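Long-range contacts in cellulose binding protein (Clavibacter michiganensis, PDB 4JJO), which forms the expansin part of a larger protein that probably hydrolyses beta-1,4-glucans, a part that probably binds polysaccharide and is linked to loosening of plant cell walls: residues Asn20-Met25 against Ala66-Gly71; Ser39-Gly44 against Cys72-Leu77; Trp121-Gln126 against Trp156-Pro161; Val137-Gly142 against Leu167-Thr172. All blocks are in the same frame, centred on the assembly; numbering follows the deposited sequence. Where two conformers were deposited one is given.

Contact 1: residues Asn20-Met25 against Ala66-Gly71; sequences NGNCSM and ADQCHG
Gly21, Asn22 and Cys23 lie against the end of strand 59-69, with Gly21 CA 4.6 Å from Asp67 CA. The loop folds into a type I beta turn from Gly21 to Ser24, closed by a bond from Ser24 N to Gly21 O. The turn offers its amides to the strand. Cys23 N makes a weak hydrogen bond to Ala66 O, at 3.3 Å. The same oxygen receives a CA-H...O contact from Gly21 CA, at 3.4 Å. Gly21 has positive phi and no side chain, so the backbones can come this close.

Asp67 carries the main side-chain link. With CG anti to the backbone N (chi1 -151°), Asp67 CG lies 3.8 Å from Gly21 CA, beside the turn. Its OD1 accepts from Asn22 N at 2.9 Å and from Gln68 N at 2.8 Å. The two donors arrive from opposite faces of the carboxylate plane, and Asn22 N stands well above it. This double grip restrains the rotation of the carboxylate and ties the turn to the strand. Beside it, the side chains of Asn22 and Gln68 run together and point the same way, with amide planes 28° apart. Gln68 OE1 lies very close to Ser39 OG of helix 39-42, probably as a hydrogen bond, though the spacing is doubtfully short. Cys23 SG rests 3.5 Å from Ala66 C and forms a disulfide with Cys48.

Strand 59-69 also pairs with strand 34-38. The arrangement is a loop laid on a barrel strand. It belongs to the first expansin domain, which has the double-psi beta-barrel fold.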
loop_
_atom_site.group_PDB
_atom_site.type_symbol
_atom_site.label_atom_id
_atom_site.label_comp_id
_atom_site.label_asym_id
_atom_site.label_seq_id
_atom_site.Cartn_x
_atom_site.Cartn_y
_atom_site.Cartn_z
ATOM N N ASN A 20 4.782 -9.101 2.596
ATOM C CA ASN A 20 5.690 -8.423 3.514
ATOM C C ASN A 20 5.005 -7.270 4.234
ATOM O O ASN A 20 4.432 -6.378 3.603
ATOM C CB ASN A 20 6.917 -7.920 2.762
ATOM C CG ASN A 20 7.686 -9.040 2.095
ATOM O OD1 ASN A 20 8.594 -9.623 2.687
ATOM N ND2 ASN A 20 7.319 -9.353 0.856
ATOM N N GLY A 21 5.071 -7.293 5.560
ATOM C CA GLY A 21 4.373 -6.321 6.378
ATOM C C GLY A 21 2.899 -6.664 6.446
ATOM O O GLY A 21 2.433 -7.547 5.724
ATOM N N ASN A 22 2.163 -5.980 7.315
ATOM C CA ASN A 22 0.731 -6.211 7.427
ATOM C C ASN A 22 0.028 -5.885 6.112
ATOM O O ASN A 22 -1.041 -6.419 5.822
ATOM C CB ASN A 22 0.142 -5.388 8.571
ATOM C CG ASN A 22 -1.112 -6.017 9.153
ATOM O OD1 ASN A 22 -1.857 -6.713 8.461
ATOM N ND2 ASN A 22 -1.341 -5.783 10.435
ATOM N N CYS A 23 0.643 -5.017 5.314
ATOM C CA CYS A 23 0.095 -4.639 4.013
ATOM C C CYS A 23 0.293 -5.722 2.948
ATOM O O CYS A 23 -0.206 -5.596 1.828
ATOM C CB CYS A 23 0.728 -3.331 3.533
ATOM S SG CYS A 23 0.264 -1.876 4.495
ATOM N N SER A 24 1.023 -6.777 3.295
ATOM C CA SER A 24 1.262 -7.896 2.385
ATOM C C SER A 24 1.849 -7.463 1.040
ATOM O O SER A 24 1.388 -7.895 -0.017
ATOM C CB SER A 24 -0.034 -8.672 2.148
ATOM O OG SER A 24 -0.630 -9.044 3.378
ATOM N N MET A 25 2.870 -6.617 1.084
ATOM C CA MET A 25 3.539 -6.176 -0.129
ATOM C C MET A 25 4.251 -7.352 -0.794
ATOM O O MET A 25 4.793 -8.222 -0.111
ATOM C CB MET A 25 4.547 -5.072 0.194
ATOM C CG MET A 25 3.925 -3.800 0.754
ATOM S SD MET A 25 2.622 -3.128 -0.296
ATOM C CE MET A 25 2.357 -1.532 0.478
ATOM N N ALA A 66 3.988 0.310 4.840
ATOM C CA ALA A 66 4.046 -1.106 4.512
ATOM C C ALA A 66 3.561 -2.006 5.639
ATOM O O ALA A 66 3.426 -3.214 5.449
ATOM C CB ALA A 66 5.469 -1.478 4.157
ATOM N N ASP A 67 3.301 -1.433 6.809
ATOM C CA ASP A 67 3.114 -2.248 8.003
ATOM C C ASP A 67 2.321 -1.513 9.078
ATOM O O ASP A 67 2.127 -0.299 9.000
ATOM C CB ASP A 67 4.486 -2.632 8.561
ATOM C CG ASP A 67 4.478 -3.963 9.293
ATOM O OD1 ASP A 67 3.385 -4.517 9.537
ATOM O OD2 ASP A 67 5.578 -4.458 9.623
ATOM N N GLN A 68 1.875 -2.260 10.084
ATOM C CA GLN A 68 1.183 -1.685 11.230
ATOM C C GLN A 68 2.016 -1.829 12.500
ATOM O O GLN A 68 2.492 -2.916 12.824
ATOM C CB GLN A 68 -0.175 -2.363 11.434
ATOM C CG GLN A 68 -0.874 -1.971 12.735
ATOM C CD GLN A 68 -2.322 -2.435 12.813
ATOM O OE1 GLN A 68 -3.082 -1.965 13.658
ATOM N NE2 GLN A 68 -2.708 -3.360 11.940
ATOM N N CYS A 69 2.183 -0.721 13.214
ATOM C CA CYS A 69 2.845 -0.727 14.512
ATOM C C CYS A 69 1.790 -0.670 15.606
ATOM O O CYS A 69 1.317 0.408 15.963
ATOM C CB CYS A 69 3.789 0.468 14.641
ATOM S SG CYS A 69 4.657 0.564 16.232
ATOM N N HIS A 70 1.425 -1.834 16.134
ATOM C CA HIS A 70 0.343 -1.928 17.107
ATOM C C HIS A 70 0.631 -1.144 18.386
ATOM O O HIS A 70 -0.290 -0.624 19.016
ATOM C CB HIS A 70 0.067 -3.394 17.453
ATOM C CG HIS A 70 -0.442 -4.203 16.301
ATOM N ND1 HIS A 70 0.389 -4.921 15.467
ATOM C CD2 HIS A 70 -1.700 -4.410 15.845
ATOM C CE1 HIS A 70 -0.335 -5.533 14.547
ATOM N NE2 HIS A 70 -1.607 -5.240 14.756
ATOM N N GLY A 71 1.902 -1.057 18.766
ATOM C CA GLY A 71 2.276 -0.418 20.015
ATOM C C GLY A 71 2.541 1.067 19.893
ATOM O O GLY A 71 2.785 1.733 20.899
#

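Contact 2: residues Ser39-Gly44 against Cys72-Leu77; sequences SPEYSG and CEVGHL
Glu41 and Pro40 meet Val74 and Gly75 in a surface contact between the short helix 39-42 and the turn that leads into strand 76-80. That turn is type II, from Glu73 to His76, with Gly75 in its third position.

The one direct hydrogen bond joins the two parts through Glu41. Gly75 N gives it to Glu41 OE2, at 3.2 Å and nearly straight (166°). The donor lies above the carboxylate plane. The same oxygen accepts a hydrogen bond from a water at 2.6 Å, and this water also donates to His76 O. Ser38 OG bonds to OE2 as well, while Tyr99 OH bonds to Glu41 OE1. The carboxylate is therefore held at both oxygens, which would be expected to stabilise its negative charge.

Val74 supplies the apolar part. Its CG1 is anti to the backbone N (chi1 180°) and lies 3.9 Å from Glu41 CD. Its other branch, CG2, is 3.9 Å from Pro40 CG, so each methyl meets a different one of two successive helix residues. A second water links the backbones: it accepts from Ser39 N at 2.9 Å and lies 2.7 Å from Cys72 O.

The helix follows directly on strand 34-38, and Val74 also touches Ser38 of that strand. Beyond the turn, strand 76-80 runs between strands 34-38 and 3-10, where Leu77 packs inward against strands 51-56 and 95-101.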
loop_
_atom_site.group_PDB
_atom_site.type_symbol
_atom_site.label_atom_id
_atom_site.label_comp_id
_atom_site.label_asym_id
_atom_site.label_seq_id
_atom_site.Cartn_x
_atom_site.Cartn_y
_atom_site.Cartn_z
ATOM N N SER A 39 -2.030 1.987 14.600
ATOM C CA SER A 39 -3.257 1.343 14.155
ATOM C C SER A 39 -4.271 2.339 13.598
ATOM O O SER A 39 -4.897 2.064 12.580
ATOM C CB SER A 39 -3.871 0.519 15.287
ATOM O OG SER A 39 -3.051 -0.596 15.595
ATOM N N PRO A 40 -4.441 3.497 14.261
ATOM C CA PRO A 40 -5.359 4.505 13.715
ATOM C C PRO A 40 -4.916 5.050 12.356
ATOM O O PRO A 40 -5.751 5.318 11.494
ATOM C CB PRO A 40 -5.331 5.617 14.771
ATOM C CG PRO A 40 -4.910 4.942 16.024
ATOM C CD PRO A 40 -3.945 3.876 15.596
ATOM N N GLU A 41 -3.612 5.215 12.173
ATOM C CA GLU A 41 -3.080 5.719 10.913
ATOM C C GLU A 41 -3.054 4.626 9.846
ATOM O O GLU A 41 -3.140 4.918 8.653
ATOM C CB GLU A 41 -1.681 6.305 11.124
ATOM C CG GLU A 41 -1.673 7.554 11.999
ATOM C CD GLU A 41 -0.279 8.074 12.282
ATOM O OE1 GLU A 41 0.210 8.915 11.500
ATOM O OE2 GLU A 41 0.321 7.653 13.293
ATOM N N TYR A 42 -2.934 3.376 10.282
ATOM C CA TYR A 42 -3.002 2.224 9.389
ATOM C C TYR A 42 -4.396 2.143 8.779
ATOM O O TYR A 42 -4.560 1.782 7.611
ATOM C CB TYR A 42 -2.685 0.948 10.171
ATOM C CG TYR A 42 -2.566 -0.303 9.326
ATOM C CD1 TYR A 42 -1.531 -0.455 8.419
ATOM C CD2 TYR A 42 -3.478 -1.342 9.455
ATOM C CE1 TYR A 42 -1.412 -1.600 7.657
ATOM C CE2 TYR A 42 -3.365 -2.486 8.698
ATOM C CZ TYR A 42 -2.334 -2.609 7.796
ATOM O OH TYR A 42 -2.213 -3.751 7.039
ATOM N N SER A 43 -5.396 2.472 9.589
ATOM C CA SER A 43 -6.757 2.669 9.101
ATOM C C SER A 43 -7.300 1.449 8.361
ATOM O O SER A 43 -7.837 1.566 7.259
ATOM C CB SER A 43 -6.792 3.891 8.184
ATOM O OG SER A 43 -8.122 4.312 7.928
ATOM N N GLY A 44 -7.166 0.279 8.974
ATOM C CA GLY A 44 -7.683 -0.947 8.393
ATOM C C GLY A 44 -7.040 -1.257 7.057
ATOM O O GLY A 44 -7.685 -1.816 6.167
ATOM N N CYS A 72 2.482 1.590 18.671
ATOM C CA CYS A 72 2.783 2.995 18.420
ATOM C C CYS A 72 1.580 3.905 18.658
ATOM O O CYS A 72 0.464 3.609 18.225
ATOM C CB CYS A 72 3.264 3.185 16.978
ATOM S SG CYS A 72 4.921 2.551 16.599
ATOM N N GLU A 73 1.814 5.013 19.353
ATOM C CA GLU A 73 0.824 6.072 19.439
ATOM C C GLU A 73 0.779 6.778 18.093
ATOM O O GLU A 73 1.686 6.634 17.274
ATOM C CB GLU A 73 1.193 7.084 20.527
ATOM C CG GLU A 73 1.293 6.515 21.932
ATOM C CD GLU A 73 -0.042 6.032 22.468
ATOM O OE1 GLU A 73 -1.075 6.284 21.815
ATOM O OE2 GLU A 73 -0.058 5.400 23.546
ATOM N N VAL A 74 -0.280 7.541 17.862
ATOM C CA VAL A 74 -0.348 8.372 16.673
ATOM C C VAL A 74 0.806 9.365 16.739
ATOM O O VAL A 74 1.049 9.967 17.782
ATOM C CB VAL A 74 -1.683 9.136 16.595
ATOM C CG1 VAL A 74 -1.727 10.007 15.350
ATOM C CG2 VAL A 74 -2.859 8.168 16.609
ATOM N N GLY A 75 1.520 9.524 15.630
ATOM C CA GLY A 75 2.688 10.389 15.597
ATOM C C GLY A 75 3.991 9.626 15.763
ATOM O O GLY A 75 5.069 10.167 15.529
ATOM N N HIS A 76 3.891 8.364 16.164
ATOM C CA HIS A 76 5.071 7.533 16.384
ATOM C C HIS A 76 5.247 6.537 15.244
ATOM O O HIS A 76 4.496 5.569 15.130
ATOM C CB HIS A 76 4.955 6.798 17.722
ATOM C CG HIS A 76 6.063 5.824 17.979
ATOM N ND1 HIS A 76 6.126 5.057 19.126
ATOM C CD2 HIS A 76 7.148 5.485 17.245
ATOM C CE1 HIS A 76 7.201 4.296 19.085
ATOM N NE2 HIS A 76 7.841 4.532 17.956
ATOM N N LEU A 77 6.245 6.786 14.401
ATOM C CA LEU A 77 6.542 5.904 13.281
ATOM C C LEU A 77 7.592 4.872 13.657
ATOM O O LEU A 77 8.520 5.156 14.412
ATOM C CB LEU A 77 7.058 6.704 12.084
ATOM C CG LEU A 77 6.161 7.756 11.432
ATOM C CD1 LEU A 77 6.902 8.377 10.258
ATOM C CD2 LEU A 77 4.845 7.158 10.976
HETATM O O HOH W 1 -1.077 1.590 17.287
HETATM O O HOH W 2 2.392 6.063 13.279
#

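Contact 3: residues Trp121-Gln126 against Trp156-Pro161; sequences WWAGLQ and WVTPSP
Leu125 and Trp156 begin the backbone pairing, as an antiparallel hydrogen-bonded pair. Leu125 N reaches Trp156 O at 2.7 Å, and Trp156 N reaches Leu125 O at the same distance. Gly124 and Val157 follow as a non-hydrogen-bonded pair. The next bond runs from Thr158 N to Ala123 O, at 3.0 Å.

A side chain then takes over from the backbone. Thr158 OG1 accepts from Ala123 N at 2.9 Å, and the bond is nearly straight (166°). Its chi1 of 54° puts OG1 between the backbone N and the carbonyl carbon, facing that amide. One threonine thus binds Ala123 through both its amide and its hydroxyl. Two waters extend the link. One bridges Thr158 OG1 and Trp121 O. The other lies in the plane of the Trp122 ring, accepts from NE1 and donates to Thr158 O.

The aromatic contacts differ on the two sides of the sheet. With CG anti to the backbone N (chi1 -177°), the indole of Trp122 is set beside Val157 and Thr158. Thr158 OG1 lies over one face of its indole, while CZ2 comes close to Val157 CG1, at 3.3 Å. On the other side, Trp156 is buried with Leu125. Leu125 O lies at the edge of the Trp156 ring, 3.7 Å from CD1.

The chemistry separates two sides. Trp156 and Leu125 lie on the buried side, and the exposed Trp122 lies by Val157 on the other. Trp121, also exposed, starts out away from the partner segment. This is consistent with the cellulose-binding aromatic surface of the second domain in related expansins.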
loop_
_atom_site.group_PDB
_atom_site.type_symbol
_atom_site.label_atom_id
_atom_site.label_comp_id
_atom_site.label_asym_id
_atom_site.label_seq_id
_atom_site.Cartn_x
_atom_site.Cartn_y
_atom_site.Cartn_z
ATOM N N TRP A 121 -14.964 -18.773 -7.240
ATOM C CA TRP A 121 -15.727 -18.927 -6.004
ATOM C C TRP A 121 -15.440 -17.784 -5.041
ATOM O O TRP A 121 -16.350 -17.232 -4.424
ATOM C CB TRP A 121 -15.376 -20.251 -5.320
ATOM C CG TRP A 121 -15.679 -21.471 -6.137
ATOM C CD1 TRP A 121 -14.793 -22.217 -6.857
ATOM C CD2 TRP A 121 -16.958 -22.095 -6.305
ATOM N NE1 TRP A 121 -15.441 -23.262 -7.467
ATOM C CE2 TRP A 121 -16.770 -23.211 -7.143
ATOM C CE3 TRP A 121 -18.242 -21.816 -5.828
ATOM C CZ2 TRP A 121 -17.820 -24.046 -7.517
ATOM C CZ3 TRP A 121 -19.283 -22.647 -6.202
ATOM C CH2 TRP A 121 -19.065 -23.749 -7.036
ATOM N N TRP A 122 -14.160 -17.448 -4.919
ATOM C CA TRP A 122 -13.696 -16.427 -3.989
ATOM C C TRP A 122 -12.331 -15.948 -4.451
ATOM O O TRP A 122 -11.462 -16.753 -4.783
ATOM C CB TRP A 122 -13.591 -17.000 -2.572
ATOM C CG TRP A 122 -13.176 -16.000 -1.530
ATOM C CD1 TRP A 122 -14.000 -15.230 -0.759
ATOM C CD2 TRP A 122 -11.836 -15.670 -1.140
ATOM N NE1 TRP A 122 -13.255 -14.440 0.085
ATOM C CE2 TRP A 122 -11.926 -14.689 -0.130
ATOM C CE3 TRP A 122 -10.571 -16.105 -1.550
ATOM C CZ2 TRP A 122 -10.797 -14.140 0.477
ATOM C CZ3 TRP A 122 -9.451 -15.557 -0.944
ATOM C CH2 TRP A 122 -9.572 -14.582 0.055
ATOM N N ALA A 123 -12.142 -14.637 -4.483
ATOM C CA ALA A 123 -10.881 -14.087 -4.948
ATOM C C ALA A 123 -10.464 -12.870 -4.143
ATOM O O ALA A 123 -11.295 -12.183 -3.548
ATOM C CB ALA A 123 -10.977 -13.731 -6.422
ATOM N N GLY A 124 -9.161 -12.623 -4.131
ATOM C CA GLY A 124 -8.604 -11.438 -3.519
ATOM C C GLY A 124 -7.764 -10.678 -4.525
ATOM O O GLY A 124 -7.052 -11.282 -5.330
ATOM N N LEU A 125 -7.857 -9.353 -4.494
ATOM C CA LEU A 125 -7.046 -8.512 -5.361
ATOM C C LEU A 125 -6.274 -7.501 -4.534
ATOM O O LEU A 125 -6.799 -6.922 -3.582
ATOM C CB LEU A 125 -7.910 -7.754 -6.370
ATOM C CG LEU A 125 -8.742 -8.542 -7.379
ATOM C CD1 LEU A 125 -9.371 -7.569 -8.357
ATOM C CD2 LEU A 125 -7.901 -9.567 -8.111
ATOM N N GLN A 126 -5.021 -7.294 -4.909
ATOM C CA GLN A 126 -4.207 -6.254 -4.312
ATOM C C GLN A 126 -3.883 -5.213 -5.370
ATOM O O GLN A 126 -3.442 -5.553 -6.471
ATOM C CB GLN A 126 -2.924 -6.858 -3.754
ATOM C CG GLN A 126 -1.933 -5.837 -3.238
ATOM C CD GLN A 126 -0.729 -6.487 -2.606
ATOM O OE1 GLN A 126 -0.044 -7.291 -3.238
ATOM N NE2 GLN A 126 -0.474 -6.160 -1.342
ATOM N N TRP A 156 -8.286 -6.855 -1.381
ATOM C CA TRP A 156 -9.715 -6.630 -1.513
ATOM C C TRP A 156 -10.336 -7.957 -1.916
ATOM O O TRP A 156 -9.883 -8.581 -2.871
ATOM C CB TRP A 156 -9.989 -5.581 -2.588
ATOM C CG TRP A 156 -9.489 -4.221 -2.245
ATOM C CD1 TRP A 156 -8.208 -3.766 -2.356
ATOM C CD2 TRP A 156 -10.264 -3.127 -1.741
ATOM N NE1 TRP A 156 -8.137 -2.455 -1.947
ATOM C CE2 TRP A 156 -9.385 -2.040 -1.566
ATOM C CE3 TRP A 156 -11.615 -2.962 -1.421
ATOM C CZ2 TRP A 156 -9.816 -0.803 -1.088
ATOM C CZ3 TRP A 156 -12.039 -1.736 -0.945
ATOM C CH2 TRP A 156 -11.143 -0.673 -0.782
ATOM N N VAL A 157 -11.362 -8.396 -1.195
ATOM C CA VAL A 157 -11.917 -9.727 -1.434
ATOM C C VAL A 157 -13.372 -9.708 -1.884
ATOM O O VAL A 157 -14.110 -8.752 -1.650
ATOM C CB VAL A 157 -11.779 -10.641 -0.194
ATOM C CG1 VAL A 157 -10.312 -10.845 0.149
ATOM C CG2 VAL A 157 -12.541 -10.069 0.988
ATOM N N THR A 158 -13.769 -10.795 -2.533
ATOM C CA THR A 158 -15.105 -10.926 -3.092
ATOM C C THR A 158 -16.107 -11.376 -2.033
ATOM O O THR A 158 -15.838 -12.307 -1.277
ATOM C CB THR A 158 -15.102 -11.950 -4.239
ATOM O OG1 THR A 158 -14.540 -13.182 -3.776
ATOM C CG2 THR A 158 -14.277 -11.435 -5.415
ATOM N N PRO A 159 -17.270 -10.709 -1.971
ATOM C CA PRO A 159 -18.359 -11.104 -1.074
ATOM C C PRO A 159 -19.194 -12.230 -1.672
ATOM O O PRO A 159 -20.014 -12.833 -0.981
ATOM C CB PRO A 159 -19.197 -9.829 -0.971
ATOM C CG PRO A 159 -19.002 -9.166 -2.283
ATOM C CD PRO A 159 -17.588 -9.472 -2.706
ATOM N N SER A 160 -18.984 -12.498 -2.955
ATOM C CA SER A 160 -19.727 -13.531 -3.663
ATOM C C SER A 160 -19.010 -13.822 -4.977
ATOM O O SER A 160 -18.135 -13.057 -5.382
ATOM C CB SER A 160 -21.169 -13.083 -3.906
ATOM O OG SER A 160 -21.224 -11.890 -4.669
ATOM N N PRO A 161 -19.364 -14.935 -5.638
ATOM C CA PRO A 161 -18.616 -15.370 -6.824
ATOM C C PRO A 161 -18.527 -14.330 -7.937
ATOM O O PRO A 161 -19.358 -13.423 -8.033
ATOM C CB PRO A 161 -19.405 -16.590 -7.303
ATOM C CG PRO A 161 -20.045 -17.113 -6.083
ATOM C CD PRO A 161 -20.420 -15.901 -5.285
HETATM O O HOH W 3 -16.791 -14.892 -3.107
HETATM O O HOH W 4 -15.253 -12.542 1.690
#

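Contact 4: residues Val137-Gly142 against Leu167-Thr172; sequences VEIQAG and LTVKVT
Val137-Ala141 and Leu167-Thr172 are neighbouring antiparallel strands of the sheet in the second expansin domain. Their axes approach to 4.7 Å, and their directions differ by 150°. Glu138 and Lys170 form the hydrogen-bonded pair. Glu138 N bonds to Lys170 O, and Lys170 N bonds back to Glu138 O at 2.8 Å. A further bond runs from Gln140 N to Thr168 O at 2.9 Å. Past it, a water joins Gln140 O to Thr168 N.

The face with Val137, Ile139, Val169 and Val171 is apolar. Val137 CG1 meets Val169 CG1 at 3.9 Å, and Ile139 CD1 reaches Leu167 CD2 at 4.3 Å. Ile139 and Val169 also touch Leu125, and Val137 and Val171 touch Val127, both of strand 124-128.

The other face is polar. Glu138 and Lys170 lie side by side. Lys170 bends at chi3 (59°), and its CE comes 3.5 Å from Glu138 OE1. The charged NZ is 4.5 Å from that oxygen, beyond a salt bridge, and Lys170 has a cation-pi partner in Trp145. A water sits among Glu138 OE1, Lys170 O and Thr172 OG1. Gln140 runs alongside Thr168, with OE1 3.2 Å from Thr168 CB.

One face packs inward and the other carries mixed polar groups. The inward apolar face, packed on strand 124-128, fits the immunoglobulin-like beta-sandwich of the second expansin domain.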
loop_
_atom_site.group_PDB
_atom_site.type_symbol
_atom_site.label_atom_id
_atom_site.label_comp_id
_atom_site.label_asym_id
_atom_site.label_seq_id
_atom_site.Cartn_x
_atom_site.Cartn_y
_atom_site.Cartn_z
ATOM N N VAL A 137 -12.938 -0.852 -4.741
ATOM C CA VAL A 137 -12.475 -1.712 -5.823
ATOM C C VAL A 137 -13.648 -2.573 -6.260
ATOM O O VAL A 137 -14.307 -3.193 -5.429
ATOM C CB VAL A 137 -11.316 -2.620 -5.362
ATOM C CG1 VAL A 137 -10.935 -3.608 -6.454
ATOM C CG2 VAL A 137 -10.116 -1.780 -4.953
ATOM N N GLU A 138 -13.913 -2.597 -7.563
ATOM C CA GLU A 138 -15.056 -3.330 -8.100
ATOM C C GLU A 138 -14.652 -4.235 -9.257
ATOM O O GLU A 138 -13.755 -3.906 -10.034
ATOM C CB GLU A 138 -16.131 -2.352 -8.582
ATOM C CG GLU A 138 -16.769 -1.517 -7.486
ATOM C CD GLU A 138 -17.515 -0.318 -8.041
ATOM O OE1 GLU A 138 -16.854 0.588 -8.590
ATOM O OE2 GLU A 138 -18.759 -0.283 -7.938
ATOM N N ILE A 139 -15.324 -5.377 -9.366
ATOM C CA ILE A 139 -15.138 -6.279 -10.496
ATOM C C ILE A 139 -16.401 -6.297 -11.349
ATOM O O ILE A 139 -17.514 -6.326 -10.824
ATOM C CB ILE A 139 -14.815 -7.713 -10.040
ATOM C CG1 ILE A 139 -13.467 -7.743 -9.318
ATOM C CG2 ILE A 139 -14.797 -8.657 -11.236
ATOM C CD1 ILE A 139 -13.061 -9.116 -8.815
ATOM N N GLN A 140 -16.225 -6.283 -12.664
ATOM C CA GLN A 140 -17.355 -6.222 -13.579
ATOM C C GLN A 140 -18.157 -7.516 -13.556
ATOM O O GLN A 140 -17.592 -8.610 -13.591
ATOM C CB GLN A 140 -16.878 -5.927 -15.001
ATOM C CG GLN A 140 -17.999 -5.530 -15.950
ATOM C CD GLN A 140 -17.513 -4.660 -17.094
ATOM O OE1 GLN A 140 -16.432 -4.877 -17.642
ATOM N NE2 GLN A 140 -18.308 -3.662 -17.453
ATOM N N ALA A 141 -19.477 -7.372 -13.487
ATOM C CA ALA A 141 -20.393 -8.504 -13.513
ATOM C C ALA A 141 -21.485 -8.214 -14.530
ATOM O O ALA A 141 -22.492 -7.586 -14.206
ATOM C CB ALA A 141 -20.992 -8.727 -12.143
ATOM N N GLY A 142 -21.280 -8.675 -15.759
ATOM C CA GLY A 142 -22.152 -8.313 -16.860
ATOM C C GLY A 142 -21.894 -6.866 -17.227
ATOM O O GLY A 142 -20.814 -6.528 -17.714
ATOM N N LEU A 167 -11.041 -10.575 -16.295
ATOM C CA LEU A 167 -11.589 -9.663 -15.301
ATOM C C LEU A 167 -11.435 -8.214 -15.733
ATOM O O LEU A 167 -10.407 -7.824 -16.291
ATOM C CB LEU A 167 -10.896 -9.848 -13.949
ATOM C CG LEU A 167 -11.272 -11.062 -13.101
ATOM C CD1 LEU A 167 -10.982 -12.348 -13.842
ATOM C CD2 LEU A 167 -10.520 -11.013 -11.777
ATOM N N THR A 168 -12.468 -7.423 -15.475
ATOM C CA THR A 168 -12.373 -5.976 -15.593
ATOM C C THR A 168 -12.524 -5.386 -14.199
ATOM O O THR A 168 -13.526 -5.619 -13.520
ATOM C CB THR A 168 -13.445 -5.395 -16.530
ATOM O OG1 THR A 168 -13.233 -5.880 -17.861
ATOM C CG2 THR A 168 -13.370 -3.875 -16.541
ATOM N N VAL A 169 -11.514 -4.638 -13.769
ATOM C CA VAL A 169 -11.477 -4.116 -12.412
ATOM C C VAL A 169 -11.504 -2.597 -12.411
ATOM O O VAL A 169 -10.715 -1.952 -13.100
ATOM C CB VAL A 169 -10.209 -4.586 -11.674
ATOM C CG1 VAL A 169 -10.162 -4.000 -10.270
ATOM C CG2 VAL A 169 -10.154 -6.103 -11.625
ATOM N N LYS A 170 -12.416 -2.032 -11.629
ATOM C CA LYS A 170 -12.494 -0.589 -11.473
ATOM C C LYS A 170 -11.995 -0.177 -10.099
ATOM O O LYS A 170 -12.513 -0.623 -9.076
ATOM C CB LYS A 170 -13.921 -0.090 -11.668
ATOM C CG LYS A 170 -14.048 1.412 -11.501
ATOM C CD LYS A 170 -15.170 1.975 -12.346
ATOM C CE LYS A 170 -16.506 1.357 -11.984
ATOM N NZ LYS A 170 -17.607 1.951 -12.787
ATOM N N VAL A 171 -10.984 0.684 -10.091
ATOM C CA VAL A 171 -10.405 1.183 -8.856
ATOM C C VAL A 171 -10.607 2.693 -8.764
ATOM O O VAL A 171 -10.189 3.446 -9.646
ATOM C CB VAL A 171 -8.906 0.856 -8.773
ATOM C CG1 VAL A 171 -8.351 1.248 -7.415
ATOM C CG2 VAL A 171 -8.676 -0.625 -9.034
ATOM N N THR A 172 -11.258 3.122 -7.688
ATOM C CA THR A 172 -11.535 4.533 -7.453
ATOM C C THR A 172 -10.753 4.983 -6.225
ATOM O O THR A 172 -10.821 4.341 -5.179
ATOM C CB THR A 172 -13.036 4.767 -7.203
ATOM O OG1 THR A 172 -13.803 4.143 -8.240
ATOM C CG2 THR A 172 -13.357 6.257 -7.159
HETATM O O HOH W 5 -14.183 1.409 -8.115
HETATM O O HOH W 6 -14.979 -9.030 -14.925
#

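How the contacts relate
Contacts 1 and 2 belong to the barrel domain, and contacts 3 and 4 to the sandwich domain. Contact 2 is a surface contact; the other three are partly buried. In the barrel, a carboxylate carries each join, accepting loop or turn amides, and the two contacts meet where Tyr42 packs against Gln68. Contacts 3 and 4 are strand pairings in one sheet, and both rest mainly on backbone bonds. Their apolar sides share a core: Trp156 packs on Val137, and Leu125 packs on Val169 and Ile139. Contact 1 reaches across the domain boundary, where Ser24 O probably bonds to Gln126 NE2 of contact 3.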